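Local coordinates for protein enolase-phosphatase E1 (Saccharomyces cerevisiae, PDB 2G80) that probably enolises 2,3-diketo-5-methylthiopentyl-1-phosphate and dephosphorylates the resulting enol to an acireductone, using magnesium, in the methionine salvage pathway, at residues V112-H115 with G116-G120; I131-I134 with K135-K138; L169-N172 with S173-D176. All coordinates share one frame; numbering follows the deposited sequence.

Interaction 1 (V112-H115 with G116-G120); sequences VWAH and GYESG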
ATOM      1  N   VAL A 112       9.221   3.447  12.182  1.00 33.25           N
ATOM      2  CA  VAL A 112       8.218   3.386  13.274  1.00 35.85           C
ATOM      3  C   VAL A 112       7.194   2.239  13.043  1.00 33.70           C
ATOM      4  O   VAL A 112       6.876   1.480  13.978  1.00 34.80           O
ATOM      5  CB  VAL A 112       7.516   4.770  13.457  1.00 34.69           C
ATOM      6  CG1 VAL A 112       6.377   4.718  14.470  1.00 42.60           C
ATOM      7  CG2 VAL A 112       8.536   5.830  13.894  1.00 40.53           C
ATOM      8  N   TRP A 113       6.702   2.131  11.814  1.00 32.35           N
ATOM      9  CA  TRP A 113       5.749   1.092  11.436  1.00 34.12           C
ATOM     10  C   TRP A 113       6.369  -0.279  11.522  1.00 34.75           C
ATOM     11  O   TRP A 113       5.726  -1.182  12.050  1.00 35.75           O
ATOM     12  CB  TRP A 113       5.109   1.324  10.058  1.00 34.17           C
ATOM     13  CG  TRP A 113       4.241   2.523   9.966  1.00 36.57           C
ATOM     14  CD1 TRP A 113       3.517   3.097  10.981  1.00 38.10           C
ATOM     15  CD2 TRP A 113       3.916   3.272   8.779  1.00 33.49           C
ATOM     16  NE1 TRP A 113       2.797   4.151  10.514  1.00 33.95           N
ATOM     17  CE2 TRP A 113       3.006   4.282   9.162  1.00 30.56           C
ATOM     18  CE3 TRP A 113       4.266   3.157   7.434  1.00 36.55           C
ATOM     19  CZ2 TRP A 113       2.478   5.217   8.250  1.00 38.88           C
ATOM     20  CZ3 TRP A 113       3.729   4.079   6.508  1.00 38.90           C
ATOM     21  CH2 TRP A 113       2.847   5.098   6.931  1.00 38.22           C
ATOM     22  N   ALA A 114       7.627  -0.435  11.103  1.00 33.83           N
ATOM     23  CA  ALA A 114       8.290  -1.736  11.215  1.00 34.19           C
ATOM     24  C   ALA A 114       8.276  -2.268  12.644  1.00 33.63           C
ATOM     25  O   ALA A 114       7.941  -3.425  12.855  1.00 37.11           O
ATOM     26  CB  ALA A 114       9.729  -1.725  10.629  1.00 35.06           C
ATOM     27  N   HIS A 115       8.600  -1.414  13.611  1.00 36.05           N
ATOM     28  CA  HIS A 115       8.589  -1.765  15.024  1.00 38.36           C
ATOM     29  C   HIS A 115       7.156  -1.998  15.488  1.00 36.94           C
ATOM     30  O   HIS A 115       6.935  -2.888  16.283  1.00 38.05           O
ATOM     31  CB  HIS A 115       9.297  -0.694  15.901  1.00 41.46           C
ATOM     32  CG  HIS A 115       9.217  -0.969  17.377  1.00 50.33           C
ATOM     33  ND1 HIS A 115      10.001  -1.921  17.997  1.00 56.80           N
ATOM     34  CD2 HIS A 115       8.425  -0.442  18.349  1.00 59.98           C
ATOM     35  CE1 HIS A 115       9.701  -1.961  19.283  1.00 55.45           C
ATOM     36  NE2 HIS A 115       8.753  -1.074  19.526  1.00 55.52           N
ATOM     37  N   GLY A 116       6.217  -1.168  15.039  1.00 37.83           N
ATOM     38  CA  GLY A 116       4.778  -1.359  15.325  1.00 38.84           C
ATOM     39  C   GLY A 116       4.272  -2.732  14.874  1.00 37.95           C
ATOM     40  O   GLY A 116       3.639  -3.450  15.638  1.00 35.77           O
ATOM     41  N   TYR A 117       4.576  -3.096  13.636  1.00 36.15           N
ATOM     42  CA  TYR A 117       4.225  -4.418  13.113  1.00 35.94           C
ATOM     43  C   TYR A 117       4.929  -5.568  13.866  1.00 40.44           C
ATOM     44  O   TYR A 117       4.263  -6.513  14.329  1.00 37.37           O
ATOM     45  CB  TYR A 117       4.564  -4.511  11.651  1.00 34.93           C
ATOM     46  CG  TYR A 117       3.627  -3.779  10.695  1.00 31.24           C
ATOM     47  CD1 TYR A 117       2.309  -4.178  10.555  1.00 38.94           C
ATOM     48  CD2 TYR A 117       4.098  -2.762   9.848  1.00 30.33           C
ATOM     49  CE1 TYR A 117       1.446  -3.545   9.642  1.00 34.70           C
ATOM     50  CE2 TYR A 117       3.263  -2.129   8.919  1.00 27.39           C
ATOM     51  CZ  TYR A 117       1.915  -2.533   8.824  1.00 32.95           C
ATOM     52  OH  TYR A 117       1.015  -1.948   7.945  1.00 32.61           O
ATOM     53  N   GLU A 118       6.255  -5.457  14.023  1.00 40.66           N
ATOM     54  CA  GLU A 118       7.082  -6.497  14.701  1.00 43.12           C
ATOM     55  C   GLU A 118       6.762  -6.733  16.158  1.00 42.42           C
ATOM     56  O   GLU A 118       6.888  -7.858  16.646  1.00 41.90           O
ATOM     57  CB  GLU A 118       8.561  -6.174  14.583  1.00 43.90           C
ATOM     58  CG  GLU A 118       9.106  -6.367  13.200  1.00 47.57           C
ATOM     59  CD  GLU A 118      10.489  -5.717  12.979  1.00 51.10           C
ATOM     60  OE1 GLU A 118      11.155  -5.344  13.974  1.00 56.86           O
ATOM     61  OE2 GLU A 118      10.897  -5.600  11.797  1.00 55.39           O
ATOM     62  N   SER A 119       6.398  -5.660  16.856  1.00 42.28           N
ATOM     63  CA  SER A 119       5.945  -5.732  18.239  1.00 41.12           C
ATOM     64  C   SER A 119       4.470  -6.173  18.419  1.00 42.17           C
ATOM     65  O   SER A 119       4.022  -6.331  19.562  1.00 41.36           O
ATOM     66  CB  SER A 119       6.157  -4.379  18.936  1.00 40.02           C
ATOM     67  OG  SER A 119       5.430  -3.346  18.314  1.00 44.23           O
ATOM     68  N   GLY A 120       3.721  -6.344  17.323  1.00 43.06           N
ATOM     69  CA  GLY A 120       2.321  -6.746  17.380  1.00 42.28           C
ATOM     70  C   GLY A 120       1.370  -5.618  17.679  1.00 43.08           C
ATOM     71  O   GLY A 120       0.179  -5.869  17.920  1.00 44.51           O
TER
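The His115 imidazole has Ser119 OG over one face, 4.1 Å above its plane and displaced toward the rim. The Tyr117 phenol lies one helical turn beyond Trp113, and its CE2 comes 4.1 Å from Trp113 CB. With CG anti to its own carbonyl carbon (chi1 -75°), the Tyr117 ring stays alongside the preceding turn and meets Phe47, Leu153 and Leu154. The indole end of Trp113 leads the other way, to Phe56, and its NE1 donates to Leu52 O. The backbone between them is regular helix: Tyr117 N reaches Trp113 O at 2.7 Å, almost straight (173°). Glu118 CG packs 3.2 Å from Ala114 O, which accepts from Glu118 N. His115 O is gripped twice, by Ser119 N at 2.9 Å and by Ser119 OG at 2.6 Å, from opposite faces of the carbonyl plane. The chi1 of 61° folds the Ser119 hydroxyl back onto that carbonyl, and OG also bonds to Gln121 NE2. Gly120 N donates to Tyr117 O at 3.0 Å. Positive phi at Gly120 goes with two bonds back into the last turn of helix 103-118, a Schellman motif, in a helical cap inserted after the first core strand, as in HAD phosphatases of the C1-cap type.

Interaction 2 (I131-I134 with K135-K138); sequences IDFI and KRKK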
ATOM      1  N   ILE A 131      -7.002 -12.391   0.806  1.00 35.95           N
ATOM      2  CA  ILE A 131      -5.988 -13.322   1.323  1.00 35.63           C
ATOM      3  C   ILE A 131      -6.042 -14.638   0.542  1.00 33.72           C
ATOM      4  O   ILE A 131      -5.009 -15.138   0.124  1.00 35.15           O
ATOM      5  CB  ILE A 131      -6.141 -13.610   2.887  1.00 33.59           C
ATOM      6  CG1 ILE A 131      -5.777 -12.363   3.700  1.00 32.37           C
ATOM      7  CG2 ILE A 131      -5.235 -14.741   3.338  1.00 34.43           C
ATOM      8  CD1 ILE A 131      -6.152 -12.467   5.191  1.00 34.64           C
ATOM      9  N   ASP A 132      -7.236 -15.196   0.401  1.00 33.36           N
ATOM     10  CA  ASP A 132      -7.462 -16.462  -0.319  1.00 33.15           C
ATOM     11  C   ASP A 132      -7.078 -16.357  -1.795  1.00 34.79           C
ATOM     12  O   ASP A 132      -6.516 -17.294  -2.346  1.00 36.70           O
ATOM     13  CB  ASP A 132      -8.935 -16.886  -0.249  1.00 34.23           C
ATOM     14  CG  ASP A 132      -9.402 -17.254   1.149  1.00 38.90           C
ATOM     15  OD1 ASP A 132      -8.584 -17.481   2.086  1.00 48.90           O
ATOM     16  OD2 ASP A 132     -10.642 -17.324   1.299  1.00 52.80           O
ATOM     17  N   PHE A 133      -7.435 -15.225  -2.413  1.00 34.65           N
ATOM     18  CA  PHE A 133      -7.121 -14.906  -3.806  1.00 35.19           C
ATOM     19  C   PHE A 133      -5.606 -14.909  -4.049  1.00 36.02           C
ATOM     20  O   PHE A 133      -5.133 -15.556  -4.966  1.00 36.77           O
ATOM     21  CB  PHE A 133      -7.727 -13.545  -4.148  1.00 36.77           C
ATOM     22  CG  PHE A 133      -7.442 -13.066  -5.544  1.00 38.39           C
ATOM     23  CD1 PHE A 133      -6.303 -12.289  -5.806  1.00 40.28           C
ATOM     24  CD2 PHE A 133      -8.324 -13.360  -6.594  1.00 40.19           C
ATOM     25  CE1 PHE A 133      -6.050 -11.812  -7.087  1.00 42.34           C
ATOM     26  CE2 PHE A 133      -8.070 -12.898  -7.880  1.00 43.25           C
ATOM     27  CZ  PHE A 133      -6.948 -12.110  -8.127  1.00 37.36           C
ATOM     28  N   ILE A 134      -4.882 -14.162  -3.221  1.00 35.69           N
ATOM     29  CA  ILE A 134      -3.412 -14.060  -3.264  1.00 36.74           C
ATOM     30  C   ILE A 134      -2.742 -15.423  -3.054  1.00 38.28           C
ATOM     31  O   ILE A 134      -1.761 -15.715  -3.708  1.00 38.75           O
ATOM     32  CB  ILE A 134      -2.903 -13.009  -2.227  1.00 35.07           C
ATOM     33  CG1 ILE A 134      -3.274 -11.588  -2.705  1.00 40.40           C
ATOM     34  CG2 ILE A 134      -1.380 -13.058  -2.025  1.00 40.36           C
ATOM     35  CD1 ILE A 134      -3.102 -10.492  -1.620  1.00 40.08           C
ATOM     36  N   LYS A 135      -3.258 -16.225  -2.118  1.00 39.32           N
ATOM     37  CA  LYS A 135      -2.731 -17.571  -1.872  1.00 38.40           C
ATOM     38  C   LYS A 135      -2.991 -18.569  -2.993  1.00 34.02           C
ATOM     39  O   LYS A 135      -2.247 -19.533  -3.080  1.00 33.17           O
ATOM     40  CB  LYS A 135      -3.261 -18.164  -0.561  1.00 38.05           C
ATOM     41  CG  LYS A 135      -2.701 -17.533   0.703  1.00 43.04           C
ATOM     42  CD  LYS A 135      -3.119 -18.356   1.937  1.00 46.01           C
ATOM     43  CE  LYS A 135      -2.400 -17.854   3.173  1.00 54.55           C
ATOM     44  NZ  LYS A 135      -2.628 -18.708   4.375  1.00 58.01           N
ATOM     45  N   ARG A 136      -4.049 -18.383  -3.797  1.00 33.52           N
ATOM     46  CA  ARG A 136      -4.397 -19.354  -4.852  1.00 36.42           C
ATOM     47  C   ARG A 136      -3.965 -19.035  -6.275  1.00 36.82           C
ATOM     48  O   ARG A 136      -3.729 -19.965  -7.047  1.00 39.15           O
ATOM     49  CB  ARG A 136      -5.892 -19.688  -4.846  1.00 38.00           C
ATOM     50  CG  ARG A 136      -6.847 -18.703  -5.421  1.00 38.23           C
ATOM     51  CD  ARG A 136      -8.205 -19.336  -5.533  1.00 39.60           C
ATOM     52  NE  ARG A 136      -9.154 -18.326  -5.993  1.00 41.66           N
ATOM     53  CZ  ARG A 136      -9.775 -17.451  -5.218  1.00 37.58           C
ATOM     54  NH1 ARG A 136      -9.604 -17.451  -3.899  1.00 49.70           N
ATOM     55  NH2 ARG A 136     -10.587 -16.563  -5.768  1.00 47.56           N
ATOM     56  N   LYS A 137      -3.858 -17.745  -6.621  1.00 35.52           N
ATOM     57  CA  LYS A 137      -3.485 -17.352  -7.964  1.00 35.01           C
ATOM     58  C   LYS A 137      -1.976 -17.533  -8.160  1.00 37.07           C
ATOM     59  O   LYS A 137      -1.195 -17.249  -7.270  1.00 38.13           O
ATOM     60  CB  LYS A 137      -3.936 -15.925  -8.275  1.00 34.09           C
ATOM     61  CG  LYS A 137      -5.453 -15.725  -8.287  1.00 32.38           C
ATOM     62  CD  LYS A 137      -6.160 -16.631  -9.277  1.00 37.87           C
ATOM     63  CE  LYS A 137      -7.608 -16.324  -9.366  1.00 40.31           C
ATOM     64  NZ  LYS A 137      -8.193 -17.237 -10.373  1.00 34.97           N
ATOM     65  N   LYS A 138      -1.582 -17.970  -9.350  1.00 35.41           N
ATOM     66  CA  LYS A 138      -0.180 -18.243  -9.630  1.00 36.78           C
ATOM     67  C   LYS A 138       0.738 -17.057  -9.803  1.00 36.71           C
ATOM     68  O   LYS A 138       1.893 -17.134  -9.415  1.00 35.77           O
ATOM     69  CB  LYS A 138      -0.081 -19.249 -10.776  1.00 38.62           C
ATOM     70  CG  LYS A 138      -0.411 -20.614 -10.168  1.00 41.74           C
ATOM     71  CD  LYS A 138      -0.732 -21.628 -11.103  1.00 43.67           C
ATOM     72  CE  LYS A 138      -1.255 -22.824 -10.364  1.00 43.12           C
ATOM     73  NZ  LYS A 138      -0.417 -23.361  -9.278  1.00 38.91           N
TER
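Ile131 opens the turn: its O accepts from Lys135 N at 3.0 Å, and the aliphatic part of Lys135 runs past the same carbonyl, CG 3.4 Å from Ile131 O. Next, Asp132 O takes only a weak bond from Arg136 N, while Asp132 CB sits at the edge of the Arg136 guanidinium, in its plane. Phe133 has the largest share of the contact within 131-134. With CG anti to the backbone N (chi1 178°), the Phe133 ring offers one face to the Lys137 chain. Lys137 CG stands 3.9 Å from the centroid of the Phe133 ring, 11° off the normal, a CH-pi contact. Lys137 CE adds a touch on Phe133 CE2 at 3.8 Å. Arg136 NH2 approaches the ring edge, 4.0 Å from Phe133 CD2, with the two planes 84° apart, while a guanidinium face covers Phe133 CA. Phe133 O accepts from Lys137 N at 3.0 Å and, well above the carbonyl plane, from Arg136 N. Lys137 NZ forms salt bridges to Asp29 and the Leu253 carboxylate, and Arg136 NH2 bonds to Leu253 O. Ile134 turns to Leu36. This is the C-terminal end of helix 128-136, packed against strand 33-36 of the parallel sheet in the Rossmann-like HAD core, with C-terminal Leu253 and Asp29, where the ordered chain starts, close by.

Interaction 3 (L169-N172 with S173-D176); sequences LDLN and SYID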
ATOM      1  N   LEU A 169      -0.250 -12.875   9.879  1.00 39.58           N
ATOM      2  CA  LEU A 169       0.078 -13.803   8.791  1.00 38.92           C
ATOM      3  C   LEU A 169       1.064 -13.121   7.837  1.00 38.02           C
ATOM      4  O   LEU A 169       1.004 -11.912   7.632  1.00 37.35           O
ATOM      5  CB  LEU A 169      -1.181 -14.165   7.985  1.00 39.23           C
ATOM      6  CG  LEU A 169      -2.387 -14.670   8.763  1.00 42.47           C
ATOM      7  CD1 LEU A 169      -3.541 -14.866   7.829  1.00 43.13           C
ATOM      8  CD2 LEU A 169      -2.041 -15.960   9.519  1.00 44.05           C
ATOM      9  N   ASP A 170       1.934 -13.918   7.226  1.00 38.33           N
ATOM     10  CA  ASP A 170       2.904 -13.428   6.255  1.00 38.47           C
ATOM     11  C   ASP A 170       2.422 -13.883   4.872  1.00 39.04           C
ATOM     12  O   ASP A 170       2.308 -15.086   4.606  1.00 41.39           O
ATOM     13  CB  ASP A 170       4.294 -13.981   6.576  1.00 36.96           C
ATOM     14  CG  ASP A 170       5.404 -13.408   5.669  1.00 41.39           C
ATOM     15  OD1 ASP A 170       5.171 -12.549   4.786  1.00 49.15           O
ATOM     16  OD2 ASP A 170       6.559 -13.828   5.854  1.00 53.71           O
ATOM     17  N   LEU A 171       2.104 -12.915   4.021  1.00 37.25           N
ATOM     18  CA  LEU A 171       1.724 -13.180   2.639  1.00 38.70           C
ATOM     19  C   LEU A 171       2.848 -12.943   1.628  1.00 37.14           C
ATOM     20  O   LEU A 171       2.626 -13.167   0.446  1.00 36.31           O
ATOM     21  CB  LEU A 171       0.526 -12.325   2.246  1.00 38.39           C
ATOM     22  CG  LEU A 171      -0.759 -12.438   3.089  1.00 43.25           C
ATOM     23  CD1 LEU A 171      -1.875 -11.717   2.309  1.00 39.62           C
ATOM     24  CD2 LEU A 171      -1.149 -13.875   3.388  1.00 45.93           C
ATOM     25  N   ASN A 172       4.035 -12.509   2.071  1.00 36.08           N
ATOM     26  CA  ASN A 172       5.146 -12.229   1.134  1.00 39.16           C
ATOM     27  C   ASN A 172       5.587 -13.421   0.283  1.00 38.48           C
ATOM     28  O   ASN A 172       5.971 -13.229  -0.864  1.00 37.56           O
ATOM     29  CB  ASN A 172       6.338 -11.532   1.823  1.00 39.18           C
ATOM     30  CG  ASN A 172       5.994 -10.095   2.283  1.00 41.07           C
ATOM     31  OD1 ASN A 172       5.465  -9.278   1.527  1.00 40.75           O
ATOM     32  ND2 ASN A 172       6.286  -9.810   3.521  1.00 44.74           N
ATOM     33  N   SER A 173       5.435 -14.640   0.802  1.00 38.53           N
ATOM     34  CA  SER A 173       5.730 -15.832  -0.003  1.00 40.26           C
ATOM     35  C   SER A 173       4.692 -16.077  -1.135  1.00 37.72           C
ATOM     36  O   SER A 173       4.960 -16.867  -1.994  1.00 35.66           O
ATOM     37  CB  SER A 173       5.912 -17.089   0.856  1.00 41.83           C
ATOM     38  OG  SER A 173       4.663 -17.536   1.357  1.00 52.29           O
ATOM     39  N   TYR A 174       3.544 -15.388  -1.142  1.00 36.99           N
ATOM     40  CA  TYR A 174       2.531 -15.525  -2.206  1.00 36.99           C
ATOM     41  C   TYR A 174       2.524 -14.399  -3.236  1.00 36.79           C
ATOM     42  O   TYR A 174       1.838 -14.513  -4.225  1.00 37.46           O
ATOM     43  CB  TYR A 174       1.147 -15.678  -1.608  1.00 36.44           C
ATOM     44  CG  TYR A 174       1.074 -16.819  -0.621  1.00 38.42           C
ATOM     45  CD1 TYR A 174       0.854 -18.140  -1.035  1.00 38.23           C
ATOM     46  CD2 TYR A 174       1.250 -16.575   0.737  1.00 38.10           C
ATOM     47  CE1 TYR A 174       0.807 -19.199  -0.086  1.00 34.99           C
ATOM     48  CE2 TYR A 174       1.211 -17.596   1.686  1.00 38.24           C
ATOM     49  CZ  TYR A 174       0.987 -18.901   1.277  1.00 40.47           C
ATOM     50  OH  TYR A 174       0.944 -19.865   2.253  1.00 40.35           O
ATOM     51  N   ILE A 175       3.313 -13.348  -3.018  1.00 35.31           N
ATOM     52  CA  ILE A 175       3.378 -12.179  -3.881  1.00 33.50           C
ATOM     53  C   ILE A 175       4.617 -12.299  -4.762  1.00 33.27           C
ATOM     54  O   ILE A 175       5.717 -12.470  -4.264  1.00 31.92           O
ATOM     55  CB  ILE A 175       3.337 -10.883  -3.029  1.00 31.74           C
ATOM     56  CG1 ILE A 175       1.956 -10.800  -2.342  1.00 36.90           C
ATOM     57  CG2 ILE A 175       3.536  -9.642  -3.907  1.00 31.98           C
ATOM     58  CD1 ILE A 175       1.861  -9.814  -1.215  1.00 41.48           C
ATOM     59  N   ASP A 176       4.432 -12.208  -6.077  1.00 33.45           N
ATOM     60  CA  ASP A 176       5.539 -12.332  -7.030  1.00 33.12           C
ATOM     61  C   ASP A 176       6.309 -11.045  -7.306  1.00 35.73           C
ATOM     62  O   ASP A 176       7.418 -11.080  -7.863  1.00 36.86           O
ATOM     63  CB  ASP A 176       5.021 -12.989  -8.294  1.00 35.46           C
ATOM     64  CG  ASP A 176       4.436 -14.345  -7.996  1.00 33.68           C
ATOM     65  OD1 ASP A 176       5.219 -15.261  -7.675  1.00 50.74           O
ATOM     66  OD2 ASP A 176       3.200 -14.463  -7.967  1.00 41.98           O
TER
HETATM   67  O   HOH W   1       4.410 -15.829   3.191  1.00 38.88           O
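Tyr174 N donates to Leu171 O at 2.9 Å, from above the carbonyl plane, and the phenol ring turns an edge to the same residue, Tyr174 CD2 lying 3.9 Å from Leu171 CA. With CG anti to its carbonyl carbon (chi1 -55°), the ring runs back along the chain until CE2 nears Asp170 O. Ser173 OG sits over one face of the ring, 3.4 Å above its plane and toward the rim. Ile175 lays CG1 and CD1 against Leu171 O, at 3.7 Å for CG1, while its N makes a weak bond to Asn172 O. A water bridges Asp170 and Ser173: it donates to Asp170 O at 2.6 Å, accepts from Ser173 N at 2.9 Å and bonds to Ser173 OG at 2.5 Å. Asp170 OD1 accepts from Asn172 N, closing an Asx turn at the start of the bend. Asn172 ND2 in turn donates to Lys152 O, tying the loop to helix 148-156, and Ile175 is buried against Phe155 and Ile142. The Tyr174 side chain also touches Ile134 and Lys135 of helix 128-136. Exchanging Tyr174 for an alanine would probably lose the ring's packing on Leu171 and on that helix, and leave Ser173 OG without the ring beside it. Phi and psi at Asn172 and Ser173 fit a type I turn over residues 171-174. It lies in the return leg of the beta-alpha-beta crossover from strand 140-143 through helix 148-156 to the outermost strand 177-179 of the parallel core sheet.

From the N terminus the three contacts come in series: none nests in or crosses another, and each is local, closing no long loop: two helix C-terminal ends and one turn. Interaction 1 finishes helix 103-118 in the cap, and the chain then enters helix 128-136 of the core, whose C-terminal end is interaction 2. Strand 140-143 and helix 148-156 follow before the turn of interaction 3 leads into strand 177-179. Interactions 2 and 3 touch: Ile134 CG2 packs 4.0 Å from Ile175 CG1, and Tyr174 CD1 lies 3.7 Å from Lys135 CA, joining helix 128-136 to the crossover loop. Interaction 1 stands apart, its centre about 25 Å from that of interaction 2 and about 18 Å from that of interaction 3.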